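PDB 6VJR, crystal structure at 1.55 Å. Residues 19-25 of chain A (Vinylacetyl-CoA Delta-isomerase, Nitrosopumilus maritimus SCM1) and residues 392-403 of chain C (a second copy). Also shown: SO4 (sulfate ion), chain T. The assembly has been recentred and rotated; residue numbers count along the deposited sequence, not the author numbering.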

ATOM      1  N   VAL A  19     -31.677   3.947 -30.976  1.00 15.00           N
ATOM      2  CA  VAL A  19     -30.325   3.870 -30.430  1.00 15.14           C
ATOM      3  C   VAL A  19     -29.384   4.722 -31.264  1.00 14.35           C
ATOM      4  O   VAL A  19     -29.212   4.469 -32.452  1.00 14.62           O
ATOM      5  CB  VAL A  19     -29.793   2.428 -30.372  1.00 16.04           C
ATOM      6  CG1 VAL A  19     -28.363   2.360 -29.866  1.00 16.64           C
ATOM      7  CG2 VAL A  19     -30.697   1.519 -29.578  1.00 15.00           C
ATOM      8  N   TYR A  20     -28.750   5.694 -30.619  1.00 14.28           N
ATOM      9  CA  TYR A  20     -27.744   6.506 -31.292  1.00 14.36           C
ATOM     10  C   TYR A  20     -26.347   6.021 -30.920  1.00 13.44           C
ATOM     11  O   TYR A  20     -26.052   5.901 -29.737  1.00 14.26           O
ATOM     12  CB  TYR A  20     -27.890   7.980 -30.923  1.00 14.62           C
ATOM     13  CG  TYR A  20     -29.116   8.597 -31.564  1.00 15.81           C
ATOM     14  CD1 TYR A  20     -29.175   8.827 -32.929  1.00 17.29           C
ATOM     15  CD2 TYR A  20     -30.216   8.918 -30.808  1.00 17.41           C
ATOM     16  CE1 TYR A  20     -30.300   9.359 -33.530  1.00 17.77           C
ATOM     17  CE2 TYR A  20     -31.323   9.491 -31.395  1.00 19.18           C
ATOM     18  CZ  TYR A  20     -31.379   9.707 -32.762  1.00 18.87           C
ATOM     19  OH  TYR A  20     -32.501  10.193 -33.396  1.00 20.88           O
ATOM     20  N   LEU A  21     -25.515   5.760 -31.948  1.00 14.55           N
ATOM     21  CA  LEU A  21     -24.106   5.426 -31.760  1.00 15.40           C
ATOM     22  C   LEU A  21     -23.316   6.079 -32.879  1.00 14.30           C
ATOM     23  O   LEU A  21     -23.574   5.822 -34.050  1.00 15.25           O
ATOM     24  CB  LEU A  21     -23.950   3.902 -31.761  1.00 15.58           C
ATOM     25  CG  LEU A  21     -22.519   3.354 -31.760  1.00 17.95           C
ATOM     26  CD1 LEU A  21     -21.662   3.925 -30.657  1.00 18.22           C
ATOM     27  CD2 LEU A  21     -22.613   1.860 -31.630  1.00 19.42           C
ATOM     28  N   PHE A  22     -22.358   6.951 -32.509  1.00 14.21           N
ATOM     29  CA  PHE A  22     -21.542   7.661 -33.471  1.00 16.06           C
ATOM     30  C   PHE A  22     -22.393   8.463 -34.450  1.00 16.33           C
ATOM     31  O   PHE A  22     -22.034   8.605 -35.639  1.00 17.23           O
ATOM     32  CB  PHE A  22     -20.623   6.706 -34.240  1.00 16.67           C
ATOM     33  CG  PHE A  22     -19.621   5.973 -33.380  1.00 16.85           C
ATOM     34  CD1 PHE A  22     -18.835   6.647 -32.447  1.00 18.82           C
ATOM     35  CD2 PHE A  22     -19.424   4.607 -33.558  1.00 17.43           C
ATOM     36  CE1 PHE A  22     -17.901   5.954 -31.691  1.00 19.30           C
ATOM     37  CE2 PHE A  22     -18.518   3.905 -32.765  1.00 18.23           C
ATOM     38  CZ  PHE A  22     -17.779   4.594 -31.811  1.00 19.65           C
ATOM     39  N   GLY A  23     -23.463   9.065 -33.916  1.00 15.07           N
ATOM     40  CA  GLY A  23     -24.293   9.981 -34.675  1.00 17.22           C
ATOM     41  C   GLY A  23     -25.199   9.299 -35.700  1.00 17.52           C
ATOM     42  O   GLY A  23     -25.679   9.975 -36.610  1.00 22.37           O
ATOM     43  N   GLU A  24     -25.414   7.985 -35.563  1.00 17.00           N
ATOM     44  CA  GLU A  24     -26.270   7.258 -36.471  1.00 17.59           C
ATOM     45  C   GLU A  24     -27.245   6.426 -35.647  1.00 15.85           C
ATOM     46  O   GLU A  24     -26.896   5.987 -34.558  1.00 15.94           O
ATOM     47  CB  GLU A  24     -25.437   6.331 -37.344  1.00 19.41           C
ATOM     48  CG  GLU A  24     -24.422   7.052 -38.210  1.00 22.56           C
ATOM     49  CD  GLU A  24     -24.963   7.753 -39.437  1.00 26.39           C
ATOM     50  OE1 GLU A  24     -24.140   8.454 -40.053  1.00 29.30           O
ATOM     51  OE2 GLU A  24     -26.181   7.636 -39.755  1.00 31.35           O
ATOM     52  N   LEU A  25     -28.458   6.252 -36.185  1.00 16.35           N
ATOM     53  CA  LEU A  25     -29.379   5.287 -35.630  1.00 17.15           C
ATOM     54  C   LEU A  25     -28.914   3.866 -35.940  1.00 17.81           C
ATOM     55  O   LEU A  25     -28.566   3.537 -37.066  1.00 21.89           O
ATOM     56  CB  LEU A  25     -30.731   5.506 -36.263  1.00 19.30           C
ATOM     57  CG  LEU A  25     -31.556   6.683 -35.748  1.00 22.66           C
ATOM     58  CD1 LEU A  25     -32.738   6.949 -36.684  1.00 24.48           C
ATOM     59  CD2 LEU A  25     -32.046   6.488 -34.347  1.00 24.50           C
TER
ATOM     60  N   PRO C 392     -20.957   9.377 -24.265  1.00 14.05           N
ATOM     61  CA  PRO C 392     -21.159   9.263 -25.706  1.00 13.91           C
ATOM     62  C   PRO C 392     -20.144  10.022 -26.547  1.00 13.12           C
ATOM     63  O   PRO C 392     -19.509  10.974 -26.076  1.00 15.15           O
ATOM     64  CB  PRO C 392     -22.592   9.783 -25.934  1.00 15.52           C
ATOM     65  CG  PRO C 392     -23.216   9.556 -24.574  1.00 17.23           C
ATOM     66  CD  PRO C 392     -22.141   9.919 -23.585  1.00 15.77           C
ATOM     67  N   SER C 393     -20.024   9.581 -27.801  1.00 14.83           N
ATOM     68  CA  SER C 393     -19.087  10.150 -28.768  1.00 14.15           C
ATOM     69  C   SER C 393     -19.424  11.599 -29.102  1.00 13.11           C
ATOM     70  O   SER C 393     -20.569  12.058 -28.999  1.00 13.89           O
ATOM     71  CB  SER C 393     -19.139   9.300 -30.019  1.00 15.17           C
ATOM     72  OG  SER C 393     -20.222   9.657 -30.853  1.00 15.01           O
ATOM     73  N   GLU C 394     -18.397  12.329 -29.561  1.00 13.96           N
ATOM     74  CA  GLU C 394     -18.608  13.650 -30.112  1.00 14.56           C
ATOM     75  C   GLU C 394     -19.630  13.674 -31.251  1.00 13.92           C
ATOM     76  O   GLU C 394     -20.409  14.613 -31.348  1.00 14.37           O
ATOM     77  CB  GLU C 394     -17.277  14.282 -30.517  1.00 15.92           C
ATOM     78  CG  GLU C 394     -17.447  15.716 -31.020  1.00 16.70           C
ATOM     79  CD  GLU C 394     -16.156  16.408 -31.405  1.00 17.36           C
ATOM     80  OE1 GLU C 394     -16.277  17.588 -31.805  1.00 20.54           O
ATOM     81  OE2 GLU C 394     -15.074  15.820 -31.311  1.00 17.49           O
ATOM     82  N   LYS C 395     -19.658  12.633 -32.086  1.00 13.87           N
ATOM     83  CA  LYS C 395     -20.629  12.570 -33.164  1.00 15.92           C
ATOM     84  C   LYS C 395     -22.068  12.563 -32.635  1.00 15.18           C
ATOM     85  O   LYS C 395     -22.957  13.162 -33.229  1.00 15.94           O
ATOM     86  CB  LYS C 395     -20.361  11.342 -34.040  1.00 17.30           C
ATOM     87  CG  LYS C 395     -19.153  11.545 -34.981  1.00 19.66           C
ATOM     88  CD  LYS C 395     -18.941  10.394 -35.960  1.00 24.57           C
ATOM     89  CE  LYS C 395     -17.903  10.675 -37.016  1.00 29.74           C
ATOM     90  NZ  LYS C 395     -16.551  10.928 -36.503  1.00 35.95           N
ATOM     91  N   ASP C 396     -22.280  11.952 -31.467  1.00 14.33           N
ATOM     92  CA  ASP C 396     -23.572  12.028 -30.814  1.00 14.63           C
ATOM     93  C   ASP C 396     -23.844  13.422 -30.244  1.00 13.81           C
ATOM     94  O   ASP C 396     -24.965  13.929 -30.354  1.00 15.10           O
ATOM     95  CB  ASP C 396     -23.690  10.899 -29.804  1.00 14.31           C
ATOM     96  CG  ASP C 396     -23.650   9.552 -30.521  1.00 15.90           C
ATOM     97  OD1 ASP C 396     -24.595   9.316 -31.356  1.00 16.81           O
ATOM     98  OD2 ASP C 396     -22.648   8.789 -30.342  1.00 16.19           O
ATOM     99  N   PHE C 397     -22.819  14.049 -29.655  1.00 13.07           N
ATOM    100  CA  PHE C 397     -22.950  15.393 -29.127  1.00 14.40           C
ATOM    101  C   PHE C 397     -23.296  16.406 -30.237  1.00 14.97           C
ATOM    102  O   PHE C 397     -23.909  17.431 -29.974  1.00 17.06           O
ATOM    103  CB  PHE C 397     -21.638  15.797 -28.451  1.00 15.80           C
ATOM    104  CG  PHE C 397     -21.715  17.130 -27.743  1.00 18.58           C
ATOM    105  CD1 PHE C 397     -22.562  17.291 -26.643  1.00 22.03           C
ATOM    106  CD2 PHE C 397     -20.880  18.174 -28.118  1.00 21.71           C
ATOM    107  CE1 PHE C 397     -22.637  18.513 -25.990  1.00 24.97           C
ATOM    108  CE2 PHE C 397     -20.972  19.415 -27.485  1.00 22.86           C
ATOM    109  CZ  PHE C 397     -21.826  19.567 -26.401  1.00 24.13           C
ATOM    110  N   ARG C 398     -22.822  16.173 -31.470  1.00 15.31           N
ATOM    111  CA  ARG C 398     -23.070  17.089 -32.570  1.00 16.45           C
ATOM    112  C   ARG C 398     -24.331  16.744 -33.362  1.00 15.94           C
ATOM    113  O   ARG C 398     -24.716  17.466 -34.278  1.00 19.64           O
ATOM    114  CB  ARG C 398     -21.879  17.107 -33.516  1.00 18.95           C
ATOM    115  CG  ARG C 398     -20.538  17.459 -32.895  1.00 21.45           C
ATOM    116  CD  ARG C 398     -20.463  18.815 -32.331  1.00 24.97           C
ATOM    117  NE  ARG C 398     -19.072  19.031 -31.944  1.00 25.35           N
ATOM    118  CZ  ARG C 398     -18.684  20.060 -31.236  1.00 29.15           C
ATOM    119  NH1 ARG C 398     -17.430  20.160 -30.869  1.00 28.34           N
ATOM    120  NH2 ARG C 398     -19.571  20.973 -30.886  1.00 32.52           N
ATOM    121  N   HIS C 399     -24.953  15.608 -33.046  1.00 15.08           N
ATOM    122  CA  HIS C 399     -26.151  15.193 -33.740  1.00 15.70           C
ATOM    123  C   HIS C 399     -27.301  16.160 -33.454  1.00 16.31           C
ATOM    124  O   HIS C 399     -27.479  16.608 -32.335  1.00 17.00           O
ATOM    125  CB  HIS C 399     -26.457  13.769 -33.311  1.00 15.89           C
ATOM    126  CG  HIS C 399     -27.613  13.120 -34.006  1.00 15.60           C
ATOM    127  ND1 HIS C 399     -28.950  13.389 -33.791  1.00 15.42           N
ATOM    128  CD2 HIS C 399     -27.555  12.210 -34.982  1.00 16.09           C
ATOM    129  CE1 HIS C 399     -29.669  12.617 -34.606  1.00 17.61           C
ATOM    130  NE2 HIS C 399     -28.846  11.906 -35.357  1.00 16.35           N
ATOM    131  N   PRO C 400     -28.178  16.464 -34.437  1.00 18.38           N
ATOM    132  CA  PRO C 400     -29.281  17.417 -34.227  1.00 18.72           C
ATOM    133  C   PRO C 400     -30.341  17.059 -33.194  1.00 18.75           C
ATOM    134  O   PRO C 400     -30.993  17.959 -32.686  1.00 19.74           O
ATOM    135  CB  PRO C 400     -29.877  17.607 -35.599  1.00 20.21           C
ATOM    136  CG  PRO C 400     -29.399  16.445 -36.386  1.00 20.88           C
ATOM    137  CD  PRO C 400     -28.139  15.939 -35.809  1.00 18.79           C
ATOM    138  N   GLU C 401     -30.469  15.765 -32.884  1.00 18.32           N
ATOM    139  CA  GLU C 401     -31.416  15.272 -31.913  1.00 18.40           C
ATOM    140  C   GLU C 401     -30.735  14.772 -30.640  1.00 18.65           C
ATOM    141  O   GLU C 401     -31.148  15.126 -29.527  1.00 20.68           O
ATOM    142  CB  GLU C 401     -32.245  14.168 -32.564  1.00 19.42           C
ATOM    143  CG  GLU C 401     -33.084  14.702 -33.723  1.00 21.99           C
ATOM    144  CD  GLU C 401     -33.767  13.596 -34.466  1.00 22.79           C
ATOM    145  OE1 GLU C 401     -34.894  13.284 -33.953  1.00 23.52           O
ATOM    146  OE2 GLU C 401     -33.165  13.052 -35.462  1.00 25.11           O
ATOM    147  N   ALA C 402     -29.710  13.922 -30.783  1.00 16.73           N
ATOM    148  CA  ALA C 402     -28.991  13.424 -29.614  1.00 16.06           C
ATOM    149  C   ALA C 402     -28.202  14.534 -28.905  1.00 15.63           C
ATOM    150  O   ALA C 402     -28.087  14.506 -27.677  1.00 17.56           O
ATOM    151  CB  ALA C 402     -28.072  12.264 -29.967  1.00 16.90           C
ATOM    152  N   GLY C 403     -27.700  15.499 -29.683  1.00 14.91           N
ATOM    153  CA  GLY C 403     -26.854  16.541 -29.138  1.00 15.52           C
ATOM    154  C   GLY C 403     -27.577  17.386 -28.099  1.00 16.43           C
ATOM    155  O   GLY C 403     -27.063  17.611 -26.990  1.00 16.25           O
TER
HETATM  156  S   SO4 T 601     -16.688   6.440 -36.350  1.00 93.99           S
HETATM  157  O1  SO4 T 601     -15.682   5.837 -37.187  1.00 86.20           O
HETATM  158  O2  SO4 T 601     -16.381   6.183 -34.966  1.00 88.54           O
HETATM  159  O3  SO4 T 601     -16.705   7.863 -36.582  1.00 96.87           O
HETATM  160  O4  SO4 T 601     -17.991   5.886 -36.656  1.00 86.81           O
HETATM  161  O   HOH W   1     -32.724  10.438 -36.187  1.00 20.83           O
HETATM  162  O   HOH W   2     -34.658  11.101 -32.149  1.00 23.93           O

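Chain A contributes a tight hairpin: strand 19-21 turns through Phe22(A) and Gly23(A) into strand 24-25. The turn is type I', closed by Leu21(A) N to Glu24(A) O (3.0 Å) and Glu24(A) N to Leu21(A) O (3.2 Å). Its two central residues have positive phi, 57° and 74°, which glycine tolerates readily at the second of them. Chain C presents a short helix beginning at Glu394(C), then a loop leading into a second helix. The CA atoms come nearest at Gly23(A) and Asp396(C), where Gly23(A) CA lies 4.4 Å from Asp396(C) CA.

The two direct hydrogen bonds between the stretches converge on one carboxylate. Phe22(A) N donates to Asp396(C) OD2 (2.9 Å, 130° at the hydrogen) and Gly23(A) N to Asp396(C) OD1 (2.8 Å, 151°). Successive amides at the turn thus each meet a different oxygen, a match for the forked end of aspartate. Although the CA-to-CB bond of Asp396(C) points sideways, its chi1 of -64° (m) brings the carboxylate nearer the turn. Ser393(C) braces it: OG donates to Asp396(C) OD2 (2.6 Å) and accepts from Asp396(C) N (3.1 Å, 153°), the latter capping the helix. Serine, short and able to do both, suits this N-cap.

Gly23(A) also fits closely against the helix, its CA 3.7 Å from Lys395(C) O. An ideal CB here would lie 3.1 Å from that same Lys395(C) O, a tight approach that adds to the case for glycine.

Tyr20(A) loses 92 Å² to chain C, the largest share of the 423 Å² buried in total. Ala402(C) CB sits over one face of its ring, 4.1 Å from Tyr20(A) CD2; the small methyl fits beneath the aromatic surface. The His399(C) ring lies oblique to that of Tyr20(A), with centroids 4.6 Å apart and planes at 54°. His399(C) is held by its own capping bonds, ND1 accepting from Glu401(C) N (3.0 Å) and Ala402(C) N (3.1 Å). At the polar end of the tyrosine, two waters bridge to one carboxylate: Tyr20(A) OH is 2.8 Å from water 1 O and 2.7 Å from water 2 O, and these waters donate to Glu401(C) OE2 and OE1 respectively.

Phe22(A) points its CA-to-CB bond away, yet its ring still packs on chain C, CD1 lying 3.6 Å from Ser393(C) CB. A sulfate, probably from the crystallisation liquor, places O2 over one face of this ring, while Lys395(C) NZ makes a weak hydrogen bond to sulfate O3 (3.1 Å).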